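Local coordinates for protein glucosamine--fructose-6-phosphate aminotransferase [isomerizing] (Francisella tularensis subsp. tularensis, PDB 3TBF) that catalyses the formation of glucosamine 6-phosphate from fructose 6-phosphate and glutamine, with the sugar-isomerising step probably belonging to the C-terminal domain modelled here, at residues L328-G331 with S335-V338; G236-I241 with V282-E287; D226-I231 with I353-D358; L247-K250 with Y254-A257. All coordinates share one frame; numbering follows the deposited sequence.

Contact 1: residues L328-G331 with S335-V338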
loop_
_atom_site.group_PDB
_atom_site.type_symbol
_atom_site.label_atom_id
_atom_site.label_comp_id
_atom_site.label_asym_id
_atom_site.label_seq_id
_atom_site.Cartn_x
_atom_site.Cartn_y
_atom_site.Cartn_z
ATOM N N LEU A 328 18.922 20.523 2.629
ATOM C CA LEU A 328 20.052 19.687 2.866
ATOM C C LEU A 328 20.555 19.120 1.561
ATOM O O LEU A 328 19.825 19.057 0.606
ATOM C CB LEU A 328 19.649 18.552 3.832
ATOM C CG LEU A 328 18.562 17.517 3.479
ATOM C CD1 LEU A 328 18.789 16.245 4.258
ATOM C CD2 LEU A 328 17.227 18.069 3.825
ATOM N N ASP A 329 21.810 18.694 1.529
ATOM C CA ASP A 329 22.342 17.959 0.394
ATOM C C ASP A 329 22.003 16.506 0.590
ATOM O O ASP A 329 22.430 15.917 1.550
ATOM C CB ASP A 329 23.852 18.122 0.304
ATOM C CG ASP A 329 24.439 17.516 -0.975
ATOM O OD1 ASP A 329 23.682 16.837 -1.749
ATOM O OD2 ASP A 329 25.663 17.741 -1.198
ATOM N N ALA A 330 21.226 15.938 -0.332
ATOM C CA ALA A 330 20.773 14.533 -0.250
ATOM C C ALA A 330 21.375 13.583 -1.303
ATOM O O ALA A 330 21.275 12.348 -1.176
ATOM C CB ALA A 330 19.258 14.473 -0.314
ATOM N N GLY A 331 21.980 14.120 -2.342
ATOM C CA GLY A 331 22.667 13.300 -3.303
ATOM C C GLY A 331 21.651 12.813 -4.299
ATOM O O GLY A 331 20.719 13.520 -4.598
ATOM N N SER A 335 21.526 7.625 -2.408
ATOM C CA SER A 335 21.764 8.280 -1.151
ATOM C C SER A 335 20.561 8.993 -0.599
ATOM O O SER A 335 20.332 8.966 0.596
ATOM C CB SER A 335 22.980 9.251 -1.253
ATOM O OG SER A 335 22.792 10.304 -2.185
ATOM N N ALA A 336 19.770 9.610 -1.454
ATOM C CA ALA A 336 18.758 10.549 -0.976
ATOM C C ALA A 336 17.700 9.886 -0.147
ATOM O O ALA A 336 17.283 10.436 0.858
ATOM C CB ALA A 336 18.151 11.394 -2.128
ATOM N N PRO A 337 17.273 8.678 -0.510
ATOM C CA PRO A 337 16.275 8.047 0.367
ATOM C C PRO A 337 16.724 7.845 1.820
ATOM O O PRO A 337 15.938 8.016 2.761
ATOM C CB PRO A 337 16.041 6.687 -0.303
ATOM C CG PRO A 337 16.292 7.023 -1.808
ATOM C CD PRO A 337 17.520 7.896 -1.735
ATOM N N VAL A 338 17.980 7.458 1.996
ATOM C CA VAL A 338 18.569 7.343 3.314
ATOM C C VAL A 338 18.710 8.731 3.974
ATOM O O VAL A 338 18.311 8.905 5.104
ATOM C CB VAL A 338 19.969 6.692 3.250
ATOM C CG1 VAL A 338 20.562 6.606 4.661
ATOM C CG2 VAL A 338 19.919 5.335 2.568
#

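Contact 2: residues G236-I241 with V282-E287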
loop_
_atom_site.group_PDB
_atom_site.type_symbol
_atom_site.label_atom_id
_atom_site.label_comp_id
_atom_site.label_asym_id
_atom_site.label_seq_id
_atom_site.Cartn_x
_atom_site.Cartn_y
_atom_site.Cartn_z
ATOM N N GLY A 236 7.506 8.532 -5.842
ATOM C CA GLY A 236 8.609 7.674 -6.306
ATOM C C GLY A 236 9.269 6.956 -5.138
ATOM O O GLY A 236 8.596 6.514 -4.186
ATOM N N LEU A 237 10.593 6.851 -5.203
ATOM C CA LEU A 237 11.390 6.369 -4.100
ATOM C C LEU A 237 11.003 6.980 -2.746
ATOM O O LEU A 237 11.195 6.343 -1.742
ATOM C CB LEU A 237 12.834 6.782 -4.329
ATOM C CG LEU A 237 13.739 5.825 -5.078
ATOM C CD1 LEU A 237 15.042 6.548 -5.673
ATOM C CD2 LEU A 237 14.059 4.737 -4.071
ATOM N N TYR A 238 10.508 8.219 -2.714
ATOM C CA TYR A 238 10.355 8.966 -1.453
ATOM C C TYR A 238 8.979 8.758 -0.847
ATOM O O TYR A 238 8.699 9.217 0.278
ATOM C CB TYR A 238 10.676 10.462 -1.675
ATOM C CG TYR A 238 12.017 10.565 -2.344
ATOM C CD1 TYR A 238 13.165 10.522 -1.595
ATOM C CD2 TYR A 238 12.144 10.589 -3.726
ATOM C CE1 TYR A 238 14.428 10.500 -2.199
ATOM C CE2 TYR A 238 13.399 10.592 -4.350
ATOM C CZ TYR A 238 14.531 10.530 -3.571
ATOM O OH TYR A 238 15.777 10.509 -4.139
ATOM N N TYR A 239 8.111 8.062 -1.593
ATOM C CA TYR A 239 6.827 7.693 -1.064
ATOM C C TYR A 239 7.037 6.756 0.110
ATOM O O TYR A 239 6.623 7.086 1.223
ATOM C CB TYR A 239 5.824 7.189 -2.152
ATOM C CG TYR A 239 4.574 6.508 -1.610
ATOM C CD1 TYR A 239 3.859 7.059 -0.558
ATOM C CD2 TYR A 239 4.121 5.301 -2.145
ATOM C CE1 TYR A 239 2.711 6.416 -0.015
ATOM C CE2 TYR A 239 2.975 4.646 -1.616
ATOM C CZ TYR A 239 2.284 5.214 -0.548
ATOM O OH TYR A 239 1.161 4.588 -0.038
ATOM N N PRO A 240 7.744 5.629 -0.091
ATOM C CA PRO A 240 8.015 4.765 1.055
ATOM C C PRO A 240 8.796 5.461 2.153
ATOM O O PRO A 240 8.707 5.080 3.330
ATOM C CB PRO A 240 8.830 3.619 0.468
ATOM C CG PRO A 240 8.672 3.645 -1.005
ATOM C CD PRO A 240 8.154 5.036 -1.383
ATOM N N ILE A 241 9.633 6.434 1.802
ATOM C CA ILE A 241 10.346 7.169 2.834
ATOM C C ILE A 241 9.335 7.989 3.657
ATOM O O ILE A 241 9.450 8.065 4.888
ATOM C CB ILE A 241 11.435 8.060 2.212
ATOM C CG1 ILE A 241 12.535 7.179 1.571
ATOM C CG2 ILE A 241 12.040 9.117 3.220
ATOM C CD1 ILE A 241 13.073 6.132 2.427
ATOM N N VAL A 282 8.938 15.589 1.574
ATOM C CA VAL A 282 10.302 15.414 1.176
ATOM C C VAL A 282 10.329 15.802 -0.299
ATOM O O VAL A 282 9.606 15.243 -1.105
ATOM C CB VAL A 282 10.698 13.937 1.361
ATOM C CG1 VAL A 282 11.966 13.598 0.592
ATOM C CG2 VAL A 282 10.843 13.571 2.918
ATOM N N VAL A 283 11.159 16.801 -0.636
ATOM C CA VAL A 283 11.239 17.351 -1.982
ATOM C C VAL A 283 12.655 17.206 -2.547
ATOM O O VAL A 283 13.519 18.061 -2.349
ATOM C CB VAL A 283 10.826 18.822 -1.948
ATOM C CG1 VAL A 283 10.733 19.368 -3.348
ATOM C CG2 VAL A 283 9.487 18.990 -1.215
ATOM N N PRO A 284 12.919 16.109 -3.241
ATOM C CA PRO A 284 14.239 15.803 -3.727
ATOM C C PRO A 284 14.622 16.441 -5.078
ATOM O O PRO A 284 13.798 17.025 -5.804
ATOM C CB PRO A 284 14.166 14.298 -3.921
ATOM C CG PRO A 284 12.779 14.083 -4.421
ATOM C CD PRO A 284 11.948 15.064 -3.624
ATOM N N ASN A 285 15.885 16.270 -5.431
ATOM C CA ASN A 285 16.428 16.773 -6.691
ATOM C C ASN A 285 16.343 15.724 -7.782
ATOM O O ASN A 285 17.323 15.023 -8.056
ATOM C CB ASN A 285 17.901 17.154 -6.507
ATOM C CG ASN A 285 18.519 17.720 -7.772
ATOM O OD1 ASN A 285 17.863 18.426 -8.542
ATOM N ND2 ASN A 285 19.785 17.411 -7.988
ATOM N N ASP A 286 15.176 15.614 -8.387
ATOM C CA ASP A 286 14.914 14.552 -9.364
ATOM C C ASP A 286 13.964 15.026 -10.447
ATOM O O ASP A 286 13.570 16.207 -10.489
ATOM C CB ASP A 286 14.388 13.283 -8.670
ATOM C CG ASP A 286 12.945 13.424 -8.146
ATOM O OD1 ASP A 286 12.307 14.502 -8.298
ATOM O OD2 ASP A 286 12.460 12.420 -7.560
ATOM N N GLU A 287 13.618 14.092 -11.330
ATOM C CA GLU A 287 12.797 14.382 -12.519
ATOM C C GLU A 287 11.403 14.920 -12.195
ATOM O O GLU A 287 10.806 15.526 -13.052
ATOM C CB GLU A 287 12.623 13.127 -13.400
ATOM C CG GLU A 287 13.930 12.455 -13.815
ATOM C CD GLU A 287 14.502 11.520 -12.713
ATOM O OE1 GLU A 287 13.797 10.532 -12.332
ATOM O OE2 GLU A 287 15.654 11.776 -12.228
#

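Contact 3: residues D226-I231 with I353-D358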
loop_
_atom_site.group_PDB
_atom_site.type_symbol
_atom_site.label_atom_id
_atom_site.label_comp_id
_atom_site.label_asym_id
_atom_site.label_seq_id
_atom_site.Cartn_x
_atom_site.Cartn_y
_atom_site.Cartn_z
ATOM N N ASP A 226 -0.144 20.441 20.026
ATOM C CA ASP A 226 -1.598 20.332 20.073
ATOM C C ASP A 226 -2.225 19.605 18.870
ATOM O O ASP A 226 -3.453 19.635 18.713
ATOM C CB ASP A 226 -2.243 21.712 20.232
ATOM C CG ASP A 226 -2.037 22.605 19.018
ATOM O OD1 ASP A 226 -1.256 22.253 18.105
ATOM O OD2 ASP A 226 -2.668 23.689 18.984
ATOM N N LYS A 227 -1.401 18.935 18.064
ATOM C CA LYS A 227 -1.849 18.341 16.818
ATOM C C LYS A 227 -2.115 16.864 16.978
ATOM O O LYS A 227 -1.336 16.162 17.652
ATOM C CB LYS A 227 -0.810 18.556 15.726
ATOM C CG LYS A 227 -0.538 20.008 15.401
ATOM C CD LYS A 227 -1.833 20.800 15.073
ATOM C CE LYS A 227 -1.540 22.211 14.578
ATOM N NZ LYS A 227 -0.861 22.993 15.615
ATOM N N GLU A 228 -3.212 16.399 16.358
ATOM C CA GLU A 228 -3.560 14.968 16.409
ATOM C C GLU A 228 -3.510 14.285 15.034
ATOM O O GLU A 228 -3.710 13.082 14.930
ATOM C CB GLU A 228 -4.915 14.755 17.082
ATOM C CG GLU A 228 -5.046 15.379 18.485
ATOM C CD GLU A 228 -4.305 14.615 19.598
ATOM O OE1 GLU A 228 -4.002 13.394 19.437
ATOM O OE2 GLU A 228 -4.026 15.256 20.645
ATOM N N HIS A 229 -3.198 15.040 13.989
ATOM C CA HIS A 229 -3.029 14.478 12.672
ATOM C C HIS A 229 -1.790 15.072 12.068
ATOM O O HIS A 229 -1.361 16.169 12.437
ATOM C CB HIS A 229 -4.209 14.831 11.719
ATOM C CG HIS A 229 -5.588 14.652 12.314
ATOM N ND1 HIS A 229 -6.350 13.520 12.118
ATOM C CD2 HIS A 229 -6.356 15.497 13.046
ATOM C CE1 HIS A 229 -7.510 13.655 12.741
ATOM N NE2 HIS A 229 -7.547 14.858 13.290
ATOM N N THR A 230 -1.231 14.329 11.134
ATOM C CA THR A 230 -0.261 14.822 10.218
ATOM C C THR A 230 -0.315 14.006 8.929
ATOM O O THR A 230 -0.494 12.781 8.931
ATOM C CB THR A 230 1.174 14.678 10.778
ATOM O OG1 THR A 230 1.315 15.449 11.995
ATOM C CG2 THR A 230 2.197 15.124 9.720
ATOM N N ILE A 231 -0.076 14.703 7.833
ATOM C CA ILE A 231 0.100 14.077 6.567
ATOM C C ILE A 231 1.530 14.149 6.041
ATOM O O ILE A 231 2.160 15.210 6.056
ATOM C CB ILE A 231 -0.786 14.751 5.582
ATOM C CG1 ILE A 231 -2.232 14.624 6.089
ATOM C CG2 ILE A 231 -0.554 14.169 4.176
ATOM C CD1 ILE A 231 -3.218 14.501 5.016
ATOM N N ILE A 353 9.086 13.904 22.495
ATOM C CA ILE A 353 9.452 14.595 23.732
ATOM C C ILE A 353 8.422 15.677 24.105
ATOM O O ILE A 353 7.929 15.710 25.230
ATOM C CB ILE A 353 10.826 15.226 23.664
ATOM C CG1 ILE A 353 11.880 14.145 23.408
ATOM C CG2 ILE A 353 11.142 15.978 24.977
ATOM C CD1 ILE A 353 11.951 13.119 24.439
ATOM N N ILE A 354 8.078 16.528 23.146
ATOM C CA ILE A 354 6.981 17.491 23.318
ATOM C C ILE A 354 5.697 16.858 23.861
ATOM O O ILE A 354 5.077 17.394 24.737
ATOM C CB ILE A 354 6.614 18.173 21.995
ATOM C CG1 ILE A 354 7.723 19.139 21.546
ATOM C CG2 ILE A 354 5.310 18.921 22.134
ATOM C CD1 ILE A 354 7.756 20.437 22.282
ATOM N N LYS A 355 5.301 15.714 23.343
ATOM C CA LYS A 355 4.089 15.039 23.835
ATOM C C LYS A 355 4.349 14.274 25.133
ATOM O O LYS A 355 3.417 13.791 25.743
ATOM C CB LYS A 355 3.548 14.053 22.796
ATOM C CG LYS A 355 3.095 14.677 21.441
ATOM C CD LYS A 355 1.609 14.877 21.410
ATOM C CE LYS A 355 1.138 15.488 20.113
ATOM N NZ LYS A 355 -0.286 15.940 20.196
ATOM N N GLY A 356 5.614 14.130 25.540
ATOM C CA GLY A 356 5.925 13.421 26.784
ATOM C C GLY A 356 5.805 11.913 26.685
ATOM O O GLY A 356 5.644 11.233 27.695
ATOM N N THR A 357 5.871 11.390 25.465
ATOM C CA THR A 357 5.739 9.944 25.250
ATOM C C THR A 357 7.106 9.294 25.291
ATOM O O THR A 357 8.124 9.974 25.355
ATOM C CB THR A 357 4.961 9.570 23.945
ATOM O OG1 THR A 357 5.338 10.428 22.861
ATOM C CG2 THR A 357 3.437 9.647 24.178
ATOM N N ASP A 358 7.110 7.971 25.336
ATOM C CA ASP A 358 8.327 7.206 25.633
ATOM C C ASP A 358 9.087 7.088 24.338
ATOM O O ASP A 358 8.498 6.794 23.288
ATOM C CB ASP A 358 8.000 5.781 26.151
ATOM C CG ASP A 358 7.649 5.754 27.644
ATOM O OD1 ASP A 358 8.167 6.613 28.409
ATOM O OD2 ASP A 358 6.851 4.865 28.048
#

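Contact 4: residues L247-K250 with Y254-A257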
loop_
_atom_site.group_PDB
_atom_site.type_symbol
_atom_site.label_atom_id
_atom_site.label_comp_id
_atom_site.label_asym_id
_atom_site.label_seq_id
_atom_site.Cartn_x
_atom_site.Cartn_y
_atom_site.Cartn_z
ATOM N N LEU A 247 5.155 6.391 9.971
ATOM C CA LEU A 247 5.188 5.298 10.915
ATOM C C LEU A 247 5.930 5.708 12.161
ATOM O O LEU A 247 5.484 5.413 13.253
ATOM C CB LEU A 247 5.871 4.086 10.284
ATOM C CG LEU A 247 6.120 2.894 11.199
ATOM C CD1 LEU A 247 4.699 2.400 11.663
ATOM C CD2 LEU A 247 6.940 1.796 10.482
ATOM N N LYS A 248 7.075 6.382 12.035
ATOM C CA LYS A 248 7.799 6.791 13.280
ATOM C C LYS A 248 6.950 7.769 14.104
ATOM O O LYS A 248 6.869 7.643 15.319
ATOM C CB LYS A 248 9.156 7.443 13.069
ATOM C CG LYS A 248 10.179 6.754 12.167
ATOM C CD LYS A 248 10.779 5.513 12.730
ATOM C CE LYS A 248 9.912 4.275 12.512
ATOM N NZ LYS A 248 10.789 3.080 12.176
ATOM N N LEU A 249 6.363 8.757 13.464
ATOM C CA LEU A 249 5.624 9.758 14.211
ATOM C C LEU A 249 4.485 9.127 14.960
ATOM O O LEU A 249 4.273 9.414 16.128
ATOM C CB LEU A 249 5.091 10.848 13.282
ATOM C CG LEU A 249 4.489 12.051 14.000
ATOM C CD1 LEU A 249 5.520 12.624 14.860
ATOM C CD2 LEU A 249 3.958 13.086 12.989
ATOM N N LYS A 250 3.770 8.245 14.290
ATOM C CA LYS A 250 2.626 7.566 14.852
ATOM C C LYS A 250 3.060 6.682 16.024
ATOM O O LYS A 250 2.486 6.736 17.120
ATOM C CB LYS A 250 2.011 6.739 13.707
ATOM C CG LYS A 250 0.794 5.943 13.977
ATOM C CD LYS A 250 0.122 5.459 12.677
ATOM C CE LYS A 250 1.114 5.016 11.575
ATOM N NZ LYS A 250 0.443 4.355 10.409
ATOM N N TYR A 254 2.186 9.076 18.931
ATOM C CA TYR A 254 0.782 8.731 18.858
ATOM C C TYR A 254 -0.084 9.705 18.095
ATOM O O TYR A 254 -1.246 9.548 18.115
ATOM C CB TYR A 254 0.166 8.515 20.245
ATOM C CG TYR A 254 0.967 7.604 21.132
ATOM C CD1 TYR A 254 1.660 6.520 20.600
ATOM C CD2 TYR A 254 1.032 7.825 22.508
ATOM C CE1 TYR A 254 2.409 5.694 21.406
ATOM C CE2 TYR A 254 1.768 6.988 23.329
ATOM C CZ TYR A 254 2.466 5.926 22.766
ATOM O OH TYR A 254 3.204 5.064 23.556
ATOM N N ILE A 255 0.492 10.661 17.389
ATOM C CA ILE A 255 -0.224 11.418 16.385
ATOM C C ILE A 255 -0.699 10.508 15.250
ATOM O O ILE A 255 0.024 9.618 14.812
ATOM C CB ILE A 255 0.638 12.501 15.783
ATOM C CG1 ILE A 255 0.961 13.558 16.831
ATOM C CG2 ILE A 255 -0.076 13.176 14.678
ATOM C CD1 ILE A 255 1.952 14.649 16.332
ATOM N N HIS A 256 -1.901 10.773 14.739
ATOM C CA HIS A 256 -2.409 10.028 13.603
ATOM C C HIS A 256 -1.726 10.506 12.330
ATOM O O HIS A 256 -2.263 11.333 11.587
ATOM C CB HIS A 256 -3.939 10.135 13.477
ATOM C CG HIS A 256 -4.541 9.142 12.524
ATOM N ND1 HIS A 256 -5.891 9.082 12.269
ATOM C CD2 HIS A 256 -3.975 8.168 11.769
ATOM C CE1 HIS A 256 -6.126 8.111 11.404
ATOM N NE2 HIS A 256 -4.981 7.561 11.064
ATOM N N ALA A 257 -0.566 9.939 12.047
ATOM C CA ALA A 257 0.225 10.356 10.925
ATOM C C ALA A 257 -0.072 9.387 9.844
ATOM O O ALA A 257 -0.111 8.212 10.108
ATOM C CB ALA A 257 1.695 10.293 11.276
#

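Contact 1: residues L328-G331 with S335-V338
The carbonyl group of Ala330 is the flat group that meets Ser335 and Ala336, and the two residues come to it from opposite sides of its peptide plane. Ser335 OG lies a little off the plane on one side; CA and CB of Ala336 stand well off it on the other. The hydroxyl is the donor: Ser335 OG stands 2.7 Å from Ala330 O. The C=O...donor angle is 131°, with a tilt of 18° from the carbonyl plane. The torsion explains this reach, because chi1 of 62° sets OG between the backbone N and the carbonyl carbon of Ser335. From the other side, Ala336 CA comes within 3.1 Å of Ala330 O. The neighbouring Ala336 N is about as near, yet its angle is too poor for a bond. The contact closes the short turn that links the last strand of the SIS-domain parallel sheet, 324-328, to helix 335-355. Ser335 is held on two further counts, its N bonding to Glu199 OE2 and its OG taking a weak bond from His332 N. Gly331 fits into the same bend with its CA 3.2 Å from Ser335 OG; its positive phi belongs to a region that glycine tolerates far better than other residues. Apolar contact is small and consists of two methyls, Ala330 CB and Ala336 CB, 3.7 Å apart. Phe340, one turn further along the helix, also touches Ala330, while Tyr238 of helix 238-253 lies against Ala336.

Contact 2: residues G236-I241 with V282-E287
Tyr238 and Val282 make the nearest backbone approach, their CA atoms 7.0 Å apart, where the first turn of helix 238-253 passes the end of strand 278-283 and the loop that follows it. Both belong to the SIS domain, in which helices pack on a parallel sheet; strand 278-283 lies in that sheet beside 229-234, the strand that leads into this helix. The Tyr238 ring carries the contact, reaching the strand end because chi1 of -52° turns CG anti to the carbonyl carbon. Pro284 covers one face of it: its CG sits 3.9 Å from the ring centroid and only 25° off the normal, a CH-pi arrangement displaced toward the rim on the CE2 side. Leu237 CB lies over the opposite face, so the ring is held between a proline and the residue just before it in the chain. The side chains of Tyr238 and Pro284 run past each other in opposite directions, which lets Pro284 CB follow the ring out to CZ, 3.8 Å away. The side chains of Val282 and Tyr238 cross at about a right angle, and Val282 CG1, anti to its own backbone N, comes obliquely to the ring, 4.0 Å from Tyr238 CD1 and 4.1 Å from Tyr238 CB. Helix 335-355 adds Phe340 against Val282, and at the subunit interface Gly236 N bonds to Glu91 OE2 of the second subunit. Asp286 closes the set, spending OD1 on Leu288 N while its OD2 approaches Tyr238 CE2 obliquely at 3.8 Å.

Contact 3: residues D226-I231 with I353-D358
At the end of helix 335-355, finished by a Schellman motif at Gly356, Lys355 reaches across to the residues that lead into strand 229-234. Gly356 has positive phi, and its N bonds back to Ile353 O at 2.8 Å. The main link is made by a side chain to a backbone: Lys355 NZ donates to Lys227 O over 2.8 Å, approaching at a C=O...donor angle of 141° and lying 32° out of the carbonyl plane. The lysine chain bends at chi2 (-98°) and is then extended to its tip, which puts the ammonium at that oxygen. Ser225 O is a second acceptor for the same nitrogen, so two carbonyls grip it. Glu228 OE2, 3.8 Å from Lys355 NZ, adds at most a long and doubtful salt bridge, since Glu228 has two conformers. Lys227 NZ forms a salt bridge of 2.6 Å with Asp226 OD1, on its syn lone pair. Lys227 NZ also bonds to Tyr223 O. Strand 229-234 lies between 256-261 and 278-283: Glu228, just before it, and Thr230 bond through the backbone to His256, Ile231 pairs with Pro278 and Val280, and His229 faces the second subunit.

Contact 4: residues L247-K250 with Y254-A257
Lys250 and Tyr254 meet where the helix of a beta-alpha-beta crossover (strand 229-234, helix 238-253, strand 256-261) ends and turns into its second strand, Tyr254 leaving the helix with a positive phi of 62°. Hydrogen bonding across the turn is slight: Tyr254 N points to Lys250 O over 3.0 Å, but the angle at hydrogen is 128° and the bond is weak. Ser253 OG supplements this bond, joining Leu249 O to Ile255 N. His256 is the centre of an inverse gamma turn, with a weak bond from Ala257 N to Ile255 O. Among CA-H...O contacts, Lys250 CA to Ile255 O is the straighter, 3.3 Å with 148° at hydrogen. The apolar part belongs to Leu249, whose CG is anti to the backbone N so that CD2 reaches Ala257 CB at 4.0 Å and Ile255 CD1 at 4.2 Å; Val351 of helix 335-355 also packs on both leucine and isoleucine. The aliphatic arm of Lys250 runs alongside the strand, its CE 3.7 Å from Ala257 O, and its ammonium goes on to Tyr260 OH of the second subunit. The Tyr254 ring turns its edge to the helix end, CD1 lying 3.6 Å from Lys250 O.

How the contacts relate
All four contacts lie within one SIS domain and fall into two pairs. Contacts 1 and 2, with centres about 10 Å apart, pack together, Ala336 CB 3.2 Å from Tyr238 OH and Pro337 O 3.4 Å from Ile241 CD1, so helices 335-355 and 238-253 begin side by side. Contacts 3 and 4, about 8 Å between centres, lie on the neighbouring strands 229-234 and 256-261, where Glu228 O and His256 N stand 2.9 Å apart, a probable hydrogen bond. Both touch the second subunit, which contact 2 also meets through Gly236. Between the pairs, centres are about 20 to 26 Å apart, but helix 238-253 joins contacts 2 and 4, and 335-355 joins 1 and 3.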